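PDB 5EP9: SnoN,Epimerase SnoN from Streptomyces nogalater, which acts as a non-heme iron, 2-oxoglutarate-dependent epimerase in the biosynthesis of nogalamycin. Local coordinates for residues A[167-172]-A[230-235]; A[126-131]-A[234-239]. One frame throughout, in Å; residues are numbered along the deposited sequence.

Interaction 1: residues A[167-172]-A[230-235]; sequences PVERGC and NSTDEP
Arg170 turns an edge of its guanidinium to Thr232, and NE gives OG1 a hydrogen bond of 3.0 Å that lies close to the guanidinium plane. NH2 reaches the same OG1 more weakly and also meets Glu234, where NH2 and OE1 form a salt bridge at 3.0 Å. The carboxylate stands almost perpendicular to the guanidinium (87° between planes), and the hydrogen bond within this pair is weak. CB of Glu234 lies over one guanidinium face, while NH1 is taken up by the backbone O of Asp165. With CG anti to the backbone N (chi1 -169°), the start of the Arg170 chain runs side by side with Asn230. One residue earlier, Glu169 O accepts twice: from Ser231 N at 2.9 Å, nearly in line with the carbonyl, and from Ser231 OG at 3.2 Å, well off that line. Glu169 CG also packs on Thr232 CG2 at 3.6 Å.

Asn230, which touches Arg170 too, also holds its other partners in place. Its OD1 receives Thr232 OG1 on an in-plane lone pair at 2.8 Å and Thr232 N from above the plane, while ND2 gives Glu234 O a nearly straight bond of 2.8 Å. Thr232 OG1 in turn accepts from Glu234 N. Residues 167-172 belong to SnoN part 14-202 of the construct, 230-235 to part 203-305. An Asx turn at Asn230 thus runs into an ST turn at Thr232, shaping the loop that leads into strand 236-245 of this cupin-type fold.

Interaction 2: residues A[126-131]-A[234-239]; sequences LLKENK and EPRLST. With AKG (2-oxoglutaric acid), chain E.
Lys128 lies on one face of the Arg236 guanidinium, its CG 3.8 Å above the centre and its CE 3.2 Å from NH1; the two side chains run side by side. At the edge, in plane, sit 2-oxoglutarate O4, bonded by NH1 at 3.1 Å, and a water that accepts from NE at 2.7 Å. The other oxygen of the same distal carboxylate, O3, approaches obliquely and takes a weak bond from NH2. The water also donates to Leu126 O and bonds Ser238 OG. The ammonium of Lys128 is drawn off to Val83 O, Val137 O and Thr139 OG1, which probably eases its nearness to the arginine, whose NH1 is also held by Gly171 O.

Lys128 and Arg236 belong to an antiparallel ladder in the larger sheet of the cupin fold, joining SnoN parts 14-202 and 203-305. Leu126–Ser238 and Lys128–Arg236 are its hydrogen-bonded pairs, with Arg236 N to Lys128 O at 2.8 Å. A leucine in place of Arg236 would probably leave the distal carboxylate of the cosubstrate without its charged partner. On the sheet's other face Leu127 CD1 touches Pro235 CB at 3.7 Å and Leu237 CD2 at 3.9 Å, beneath helix 54-70.

In the fold
The two contacts end on the same stretch of chain, sharing Glu234 and Pro235, with centres about 8 Å apart. Interaction 1 is partly buried and joins two loops; having no strand ladder, it relies mostly on side-chain bonds, with one backbone bond across it, on turns and on a salt bridge near the surface. Interaction 2 is buried and pairs two strands, so its backbone makes the regular bonds and its side chains divide between the cosubstrate pocket and an apolar layer. Several hydrogen bonds tie them, among them Asn230 ND2 to Lys128 O and Asn130 ND2 to Asn230 O and Thr232 O. The loop contact thus probably contributes to placing the arginine that binds 2-oxoglutarate.

Interaction 1: residues A[167-172]-A[230-235]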
loop_
_atom_site.group_PDB
_atom_site.type_symbol
_atom_site.label_atom_id
_atom_site.label_comp_id
_atom_site.label_asym_id
_atom_site.label_seq_id
_atom_site.Cartn_x
_atom_site.Cartn_y
_atom_site.Cartn_z
ATOM N N PRO A 167 10.601 -6.732 -12.427
ATOM C CA PRO A 167 10.051 -7.762 -13.254
ATOM C C PRO A 167 9.509 -8.866 -12.348
ATOM O O PRO A 167 9.801 -8.891 -11.164
ATOM C CB PRO A 167 11.280 -8.244 -14.094
ATOM C CG PRO A 167 12.465 -7.957 -13.205
ATOM C CD PRO A 167 12.076 -6.753 -12.401
ATOM N N VAL A 168 8.889 -9.833 -12.976
ATOM C CA VAL A 168 8.328 -10.983 -12.290
ATOM C C VAL A 168 9.324 -11.571 -11.321
ATOM O O VAL A 168 8.992 -11.773 -10.139
ATOM C CB VAL A 168 7.736 -12.096 -13.276
ATOM C CG1 VAL A 168 7.196 -13.230 -12.465
ATOM C CG2 VAL A 168 6.607 -11.497 -14.089
ATOM N N GLU A 169 10.497 -11.854 -11.785
ATOM C CA GLU A 169 11.422 -12.590 -10.956
ATOM C C GLU A 169 11.997 -11.829 -9.764
ATOM O O GLU A 169 12.627 -12.423 -8.857
ATOM C CB GLU A 169 12.518 -13.263 -11.818
ATOM C CG GLU A 169 13.469 -12.303 -12.504
ATOM C CD GLU A 169 12.997 -11.752 -13.894
ATOM O OE1 GLU A 169 11.775 -11.944 -14.346
ATOM O OE2 GLU A 169 13.943 -11.186 -14.541
ATOM N N ARG A 170 11.779 -10.524 -9.750
ATOM C CA ARG A 170 12.228 -9.680 -8.619
ATOM C C ARG A 170 11.143 -9.512 -7.560
ATOM O O ARG A 170 11.329 -8.848 -6.558
ATOM C CB ARG A 170 12.733 -8.309 -9.123
ATOM C CG ARG A 170 13.441 -7.518 -8.035
ATOM C CD ARG A 170 14.333 -6.410 -8.583
ATOM N NE ARG A 170 15.404 -7.047 -9.283
ATOM C CZ ARG A 170 15.734 -6.781 -10.518
ATOM N NH1 ARG A 170 15.131 -5.825 -11.203
ATOM N NH2 ARG A 170 16.721 -7.436 -11.067
ATOM N N GLY A 171 10.000 -10.207 -7.761
ATOM C CA GLY A 171 8.913 -10.275 -6.768
ATOM C C GLY A 171 7.768 -9.325 -6.973
ATOM O O GLY A 171 7.317 -8.674 -6.006
ATOM N N CYS A 172 7.372 -9.086 -8.195
ATOM C CA CYS A 172 6.260 -8.208 -8.439
ATOM C C CYS A 172 5.032 -8.841 -7.849
ATOM O O CYS A 172 5.028 -10.020 -7.461
ATOM C CB CYS A 172 6.059 -7.868 -9.934
ATOM S SG CYS A 172 5.401 -9.240 -10.907
ATOM N N ASN A 230 11.871 -12.567 -4.333
ATOM C CA ASN A 230 12.912 -12.016 -5.181
ATOM C C ASN A 230 13.964 -13.097 -5.435
ATOM O O ASN A 230 14.707 -13.439 -4.516
ATOM C CB ASN A 230 13.562 -10.770 -4.540
ATOM C CG ASN A 230 14.577 -10.105 -5.441
ATOM O OD1 ASN A 230 14.880 -10.550 -6.574
ATOM N ND2 ASN A 230 15.113 -8.984 -4.923
ATOM N N SER A 231 13.978 -13.662 -6.643
ATOM C CA SER A 231 15.024 -14.598 -7.007
ATOM C C SER A 231 16.218 -13.991 -7.767
ATOM O O SER A 231 17.000 -14.670 -8.229
ATOM C CB SER A 231 14.429 -15.758 -7.792
ATOM O OG SER A 231 14.014 -15.278 -9.013
ATOM N N THR A 232 16.362 -12.675 -7.789
ATOM C CA THR A 232 17.506 -12.018 -8.385
ATOM C C THR A 232 18.476 -11.517 -7.305
ATOM O O THR A 232 18.160 -11.459 -6.128
ATOM C CB THR A 232 17.098 -10.773 -9.251
ATOM O OG1 THR A 232 16.781 -9.622 -8.425
ATOM C CG2 THR A 232 15.892 -11.127 -10.135
ATOM N N ASP A 233 19.622 -11.078 -7.772
ATOM C CA ASP A 233 20.638 -10.424 -6.960
ATOM C C ASP A 233 20.419 -8.963 -6.703
ATOM O O ASP A 233 21.226 -8.412 -6.100
ATOM C CB ASP A 233 21.977 -10.467 -7.689
ATOM C CG ASP A 233 22.485 -11.828 -7.816
ATOM O OD1 ASP A 233 21.857 -12.752 -7.264
ATOM O OD2 ASP A 233 23.513 -12.027 -8.511
ATOM N N GLU A 234 19.406 -8.346 -7.250
ATOM C CA GLU A 234 19.165 -6.910 -7.111
ATOM C C GLU A 234 17.945 -6.771 -6.174
ATOM O O GLU A 234 16.917 -7.397 -6.364
ATOM C CB GLU A 234 18.926 -6.177 -8.459
ATOM C CG GLU A 234 20.151 -6.070 -9.412
ATOM C CD GLU A 234 20.482 -7.397 -10.162
ATOM O OE1 GLU A 234 19.571 -8.248 -10.494
ATOM O OE2 GLU A 234 21.690 -7.618 -10.447
ATOM N N PRO A 235 18.084 -5.939 -5.143
ATOM C CA PRO A 235 16.980 -5.814 -4.205
ATOM C C PRO A 235 15.729 -5.237 -4.809
ATOM O O PRO A 235 15.757 -4.456 -5.747
ATOM C CB PRO A 235 17.524 -4.918 -3.128
ATOM C CG PRO A 235 18.715 -4.207 -3.745
ATOM C CD PRO A 235 19.250 -5.090 -4.815
#

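Interaction 2: residues A[126-131]-A[234-239]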
loop_
_atom_site.group_PDB
_atom_site.type_symbol
_atom_site.label_atom_id
_atom_site.label_comp_id
_atom_site.label_asym_id
_atom_site.label_seq_id
_atom_site.Cartn_x
_atom_site.Cartn_y
_atom_site.Cartn_z
ATOM N N LEU A 126 9.482 -0.840 1.502
ATOM C CA LEU A 126 9.539 -2.298 1.444
ATOM C C LEU A 126 10.783 -2.767 0.744
ATOM O O LEU A 126 11.131 -2.242 -0.275
ATOM C CB LEU A 126 8.314 -2.912 0.771
ATOM C CG LEU A 126 6.969 -2.398 1.245
ATOM C CD1 LEU A 126 5.854 -3.083 0.453
ATOM C CD2 LEU A 126 6.753 -2.656 2.706
ATOM N N LEU A 127 11.415 -3.776 1.318
ATOM C CA LEU A 127 12.583 -4.436 0.753
ATOM C C LEU A 127 12.407 -5.981 0.735
ATOM O O LEU A 127 12.177 -6.584 1.760
ATOM C CB LEU A 127 13.780 -4.127 1.626
ATOM C CG LEU A 127 15.083 -4.872 1.358
ATOM C CD1 LEU A 127 15.641 -4.528 -0.012
ATOM C CD2 LEU A 127 16.110 -4.576 2.456
ATOM N N LYS A 128 12.547 -6.554 -0.434
ATOM C CA LYS A 128 12.816 -7.978 -0.600
ATOM C C LYS A 128 14.112 -8.199 -1.258
ATOM O O LYS A 128 14.378 -7.693 -2.322
ATOM C CB LYS A 128 11.802 -8.713 -1.502
ATOM C CG LYS A 128 10.476 -8.969 -0.945
ATOM C CD LYS A 128 9.762 -9.974 -1.906
ATOM C CE LYS A 128 8.297 -10.116 -1.543
ATOM N NZ LYS A 128 8.041 -11.239 -0.626
ATOM N N GLU A 129 14.929 -8.970 -0.603
ATOM C CA GLU A 129 16.218 -9.312 -1.119
ATOM C C GLU A 129 16.748 -10.565 -0.518
ATOM O O GLU A 129 16.314 -10.998 0.529
ATOM C CB GLU A 129 17.242 -8.198 -0.812
ATOM C CG GLU A 129 17.599 -8.116 0.661
ATOM C CD GLU A 129 18.637 -7.053 0.957
ATOM O OE1 GLU A 129 19.190 -6.407 0.013
ATOM O OE2 GLU A 129 18.917 -6.909 2.156
ATOM N N ASN A 130 17.666 -11.168 -1.260
ATOM C CA ASN A 130 18.436 -12.356 -0.785
ATOM C C ASN A 130 19.709 -11.947 -0.028
ATOM O O ASN A 130 20.493 -11.162 -0.519
ATOM C CB ASN A 130 18.795 -13.240 -1.943
ATOM C CG ASN A 130 17.555 -13.704 -2.681
ATOM O OD1 ASN A 130 16.718 -14.351 -2.111
ATOM N ND2 ASN A 130 17.468 -13.390 -3.947
ATOM N N LYS A 131 19.851 -12.439 1.176
ATOM C CA LYS A 131 21.043 -12.201 1.980
ATOM C C LYS A 131 21.691 -13.557 2.079
ATOM O O LYS A 131 21.118 -14.596 1.683
ATOM C CB LYS A 131 20.738 -11.699 3.429
ATOM C CG LYS A 131 20.019 -10.371 3.633
ATOM C CD LYS A 131 19.267 -10.378 4.977
ATOM C CE LYS A 131 18.177 -9.306 5.136
ATOM N NZ LYS A 131 16.871 -9.702 4.546
ATOM N N GLU A 234 19.406 -8.346 -7.250
ATOM C CA GLU A 234 19.165 -6.910 -7.111
ATOM C C GLU A 234 17.945 -6.771 -6.174
ATOM O O GLU A 234 16.917 -7.397 -6.364
ATOM C CB GLU A 234 18.926 -6.177 -8.459
ATOM C CG GLU A 234 20.151 -6.070 -9.412
ATOM C CD GLU A 234 20.482 -7.397 -10.162
ATOM O OE1 GLU A 234 19.571 -8.248 -10.494
ATOM O OE2 GLU A 234 21.690 -7.618 -10.447
ATOM N N PRO A 235 18.084 -5.939 -5.143
ATOM C CA PRO A 235 16.980 -5.814 -4.205
ATOM C C PRO A 235 15.729 -5.237 -4.809
ATOM O O PRO A 235 15.757 -4.456 -5.747
ATOM C CB PRO A 235 17.524 -4.918 -3.128
ATOM C CG PRO A 235 18.715 -4.207 -3.745
ATOM C CD PRO A 235 19.250 -5.090 -4.815
ATOM N N ARG A 236 14.601 -5.700 -4.329
ATOM C CA ARG A 236 13.316 -5.157 -4.707
ATOM C C ARG A 236 13.026 -4.008 -3.684
ATOM O O ARG A 236 12.917 -4.252 -2.487
ATOM C CB ARG A 236 12.211 -6.187 -4.614
ATOM C CG ARG A 236 10.940 -5.709 -5.294
ATOM C CD ARG A 236 9.746 -6.506 -4.865
ATOM N NE ARG A 236 9.298 -6.121 -3.542
ATOM C CZ ARG A 236 8.241 -6.608 -2.908
ATOM N NH1 ARG A 236 7.510 -7.605 -3.372
ATOM N NH2 ARG A 236 7.955 -6.135 -1.728
ATOM N N LEU A 237 12.834 -2.808 -4.192
ATOM C CA LEU A 237 12.608 -1.628 -3.357
ATOM C C LEU A 237 11.433 -0.848 -3.862
ATOM O O LEU A 237 11.304 -0.605 -5.106
ATOM C CB LEU A 237 13.820 -0.686 -3.375
ATOM C CG LEU A 237 15.006 -1.214 -2.564
ATOM C CD1 LEU A 237 16.373 -0.708 -3.029
ATOM C CD2 LEU A 237 14.876 -0.872 -1.100
ATOM N N SER A 238 10.557 -0.506 -2.909
ATOM C CA SER A 238 9.300 0.137 -3.247
ATOM C C SER A 238 8.776 0.789 -2.022
ATOM O O SER A 238 9.253 0.523 -0.888
ATOM C CB SER A 238 8.262 -0.922 -3.753
ATOM O OG SER A 238 8.045 -1.933 -2.779
ATOM N N THR A 239 7.726 1.539 -2.220
ATOM C CA THR A 239 6.942 1.982 -1.102
ATOM C C THR A 239 5.505 1.546 -1.240
ATOM O O THR A 239 5.013 1.516 -2.342
ATOM C CB THR A 239 6.968 3.543 -0.921
ATOM O OG1 THR A 239 6.406 4.154 -2.078
ATOM C CG2 THR A 239 8.375 4.033 -0.719
HETATM C C1 AKG E . 0.404 -4.455 0.105
HETATM O O1 AKG E . -0.764 -4.416 0.569
HETATM O O2 AKG E . 0.960 -3.446 -0.394
HETATM C C2 AKG E . 1.146 -5.737 0.087
HETATM O O5 AKG E . 0.602 -6.756 0.558
HETATM C C3 AKG E . 2.575 -5.725 -0.505
HETATM C C4 AKG E . 3.245 -7.084 -0.685
HETATM C C5 AKG E . 4.653 -7.062 -1.233
HETATM O O3 AKG E . 5.153 -5.979 -1.587
HETATM O O4 AKG E . 5.324 -8.138 -1.284
HETATM O O HOH W 1 9.927 -3.745 -2.336
#